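Local coordinates for periplasmic sugar-binding protein (Chloroflexus aurantiacus, PDB 4RXU) that probably serves a sugar ABC transporter as its periplasmic solute-binding component, and holds beta-D-glucopyranose in the cleft between its two lobes, at residues A[113-118]-A[129-134]. Residues are numbered along the deposited sequence; the frame is centred on the assembly and turned at random.
Sequences KVISYD and YYVTFD. With BGC (beta-D-glucopyranose), chain C.
The glucose pocket begins where two parallel strands of one lobe, 113-117 and 129-133, run out side by side, D118, just past the end of the first, meeting V131 and Y130 of the second. Four backbone bonds zip the pair: Y129 N to V114 O, S116 N to Y129 O, V131 N to S116 O and, past the end of the first strand, D118 N to V131 O at 2.8 Å. On the I115 and Y117 face, I115 CG2 packs on V131 CG2 at 3.6 Å, while V131 CG1 reaches Y117 CD1; L303 of helix 300-315 covers Y117 and V131. Y130 works on the other face. Its CG is anti to the backbone N (chi1 -178°), and at the far end of the ring the OH donates to D118 O at 2.7 Å, from above the carbonyl plane. An alanine in place of Y130 would probably leave the D118 carbonyl more weakly held, though water 1 and N168 also donate to it. That water, accepting from F133 N at 2.9 Å, ties D118 to the end of strand 129-133. The D118 carboxylate splits its work: OD2 accepts from glucose O2 at 2.7 Å, whereas OD1 forms a salt bridge with R44 and lies 3.6 Å from F133 CD2. Ligand-binding residues carried just past the C-terminal ends of parallel strands are characteristic of the periplasmic binding protein fold.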
loop_
_atom_site.group_PDB
_atom_site.type_symbol
_atom_site.label_atom_id
_atom_site.label_comp_id
_atom_site.label_asym_id
_atom_site.label_seq_id
_atom_site.Cartn_x
_atom_site.Cartn_y
_atom_site.Cartn_z
ATOM N N LYS A 113 5.127 -3.081 -24.192
ATOM C CA LYS A 113 4.186 -2.239 -23.473
ATOM C C LYS A 113 4.451 -2.395 -21.977
ATOM O O LYS A 113 4.764 -3.475 -21.480
ATOM C CB LYS A 113 2.732 -2.595 -23.786
ATOM C CG LYS A 113 2.388 -2.496 -25.246
ATOM C CD LYS A 113 2.261 -1.073 -25.681
ATOM C CE LYS A 113 1.812 -1.034 -27.129
ATOM N NZ LYS A 113 2.215 0.270 -27.669
ATOM N N VAL A 114 4.298 -1.295 -21.272
ATOM C CA VAL A 114 4.629 -1.215 -19.852
ATOM C C VAL A 114 3.376 -0.892 -19.028
ATOM O O VAL A 114 2.800 0.214 -19.118
ATOM C CB VAL A 114 5.705 -0.146 -19.575
ATOM C CG1 VAL A 114 5.996 -0.056 -18.078
ATOM C CG2 VAL A 114 6.981 -0.499 -20.305
ATOM N N ILE A 115 2.954 -1.881 -18.240
ATOM C CA ILE A 115 1.853 -1.729 -17.304
ATOM C C ILE A 115 2.489 -1.674 -15.910
ATOM O O ILE A 115 2.953 -2.677 -15.363
ATOM C CB ILE A 115 0.881 -2.908 -17.368
ATOM C CG1 ILE A 115 0.323 -3.075 -18.790
ATOM C CG2 ILE A 115 -0.230 -2.728 -16.338
ATOM C CD1 ILE A 115 -0.633 -4.243 -18.960
ATOM N N SER A 116 2.515 -0.481 -15.334
ATOM C CA SER A 116 2.966 -0.333 -13.966
ATOM C C SER A 116 1.837 -0.917 -13.081
ATOM O O SER A 116 0.666 -0.683 -13.346
ATOM C CB SER A 116 3.219 1.145 -13.685
ATOM O OG SER A 116 4.037 1.379 -12.554
ATOM N N TYR A 117 2.220 -1.704 -12.081
ATOM C CA TYR A 117 1.299 -2.536 -11.338
ATOM C C TYR A 117 1.405 -2.213 -9.856
ATOM O O TYR A 117 2.465 -2.351 -9.259
ATOM C CB TYR A 117 1.638 -4.000 -11.563
ATOM C CG TYR A 117 0.706 -4.954 -10.837
ATOM C CD1 TYR A 117 -0.558 -5.229 -11.306
ATOM C CD2 TYR A 117 1.106 -5.556 -9.663
ATOM C CE1 TYR A 117 -1.407 -6.077 -10.618
ATOM C CE2 TYR A 117 0.279 -6.430 -8.988
ATOM C CZ TYR A 117 -0.983 -6.670 -9.466
ATOM O OH TYR A 117 -1.797 -7.520 -8.763
ATOM N N ASP A 118 0.280 -1.765 -9.306
ATOM C CA ASP A 118 0.105 -1.366 -7.908
ATOM C C ASP A 118 0.840 -0.079 -7.573
ATOM O O ASP A 118 0.238 0.847 -7.048
ATOM C CB ASP A 118 0.476 -2.444 -6.898
ATOM C CG ASP A 118 -0.005 -2.083 -5.531
ATOM O OD1 ASP A 118 -1.199 -2.350 -5.259
ATOM O OD2 ASP A 118 0.774 -1.465 -4.753
ATOM N N TYR A 129 0.310 2.150 -19.001
ATOM C CA TYR A 129 -0.887 2.037 -18.123
ATOM C C TYR A 129 -0.433 1.841 -16.703
ATOM O O TYR A 129 0.680 1.344 -16.447
ATOM C CB TYR A 129 -1.818 0.869 -18.544
ATOM C CG TYR A 129 -2.291 1.066 -19.942
ATOM C CD1 TYR A 129 -3.390 1.879 -20.212
ATOM C CD2 TYR A 129 -1.563 0.545 -21.016
ATOM C CE1 TYR A 129 -3.780 2.139 -21.516
ATOM C CE2 TYR A 129 -1.939 0.807 -22.322
ATOM C CZ TYR A 129 -3.052 1.605 -22.560
ATOM O OH TYR A 129 -3.488 1.886 -23.828
ATOM N N TYR A 130 -1.333 2.177 -15.799
ATOM C CA TYR A 130 -1.138 1.961 -14.372
ATOM C C TYR A 130 -2.374 1.258 -13.773
ATOM O O TYR A 130 -3.445 1.854 -13.676
ATOM C CB TYR A 130 -0.913 3.303 -13.679
ATOM C CG TYR A 130 -0.637 3.239 -12.193
ATOM C CD1 TYR A 130 0.022 2.173 -11.602
ATOM C CD2 TYR A 130 -1.026 4.285 -11.377
ATOM C CE1 TYR A 130 0.277 2.164 -10.233
ATOM C CE2 TYR A 130 -0.761 4.311 -10.029
ATOM C CZ TYR A 130 -0.099 3.263 -9.441
ATOM O OH TYR A 130 0.153 3.328 -8.098
ATOM N N VAL A 131 -2.192 0.014 -13.388
ATOM C CA VAL A 131 -3.215 -0.770 -12.717
ATOM C C VAL A 131 -2.987 -0.586 -11.223
ATOM O O VAL A 131 -1.940 -0.920 -10.694
ATOM C CB VAL A 131 -3.111 -2.261 -13.093
ATOM C CG1 VAL A 131 -4.032 -3.111 -12.234
ATOM C CG2 VAL A 131 -3.408 -2.460 -14.571
ATOM N N THR A 132 -3.989 -0.030 -10.560
ATOM C CA THR A 132 -3.839 0.433 -9.186
ATOM C C THR A 132 -5.136 0.371 -8.387
ATOM O O THR A 132 -6.239 0.425 -8.947
ATOM C CB THR A 132 -3.281 1.889 -9.178
ATOM O OG1 THR A 132 -2.972 2.315 -7.847
ATOM C CG2 THR A 132 -4.289 2.899 -9.784
ATOM N N PHE A 133 -4.977 0.286 -7.075
ATOM C CA PHE A 133 -6.059 0.636 -6.170
ATOM C C PHE A 133 -6.104 2.146 -5.980
ATOM O O PHE A 133 -5.157 2.877 -6.286
ATOM C CB PHE A 133 -5.884 -0.033 -4.819
ATOM C CG PHE A 133 -5.925 -1.532 -4.871
ATOM C CD1 PHE A 133 -7.098 -2.208 -5.161
ATOM C CD2 PHE A 133 -4.766 -2.271 -4.632
ATOM C CE1 PHE A 133 -7.118 -3.582 -5.194
ATOM C CE2 PHE A 133 -4.794 -3.643 -4.660
ATOM C CZ PHE A 133 -5.972 -4.292 -4.939
ATOM N N ASP A 134 -7.208 2.638 -5.448
ATOM C CA ASP A 134 -7.331 4.079 -5.153
ATOM C C ASP A 134 -6.556 4.388 -3.862
ATOM O O ASP A 134 -7.098 4.338 -2.759
ATOM C CB ASP A 134 -8.804 4.433 -4.984
ATOM C CG ASP A 134 -9.059 5.932 -4.842
ATOM O OD1 ASP A 134 -8.132 6.706 -4.511
ATOM O OD2 ASP A 134 -10.230 6.350 -5.049
HETATM C C2 BGC C . 1.132 -1.637 -1.446
HETATM C C3 BGC C . 0.582 -2.062 -0.100
HETATM C C4 BGC C . 1.666 -2.796 0.676
HETATM C C5 BGC C . 2.954 -1.974 0.738
HETATM C C6 BGC C . 4.117 -2.720 1.353
HETATM C C1 BGC C . 2.307 -0.737 -1.106
HETATM O O1 BGC C . 2.806 -0.055 -2.219
HETATM O O2 BGC C . 0.116 -0.943 -2.177
HETATM O O3 BGC C . -0.545 -2.903 -0.329
HETATM O O4 BGC C . 1.221 -2.957 2.037
HETATM O O5 BGC C . 3.339 -1.559 -0.558
HETATM O O6 BGC C . 4.292 -4.012 0.768
HETATM O O HOH W 1 -2.392 0.057 -5.858
#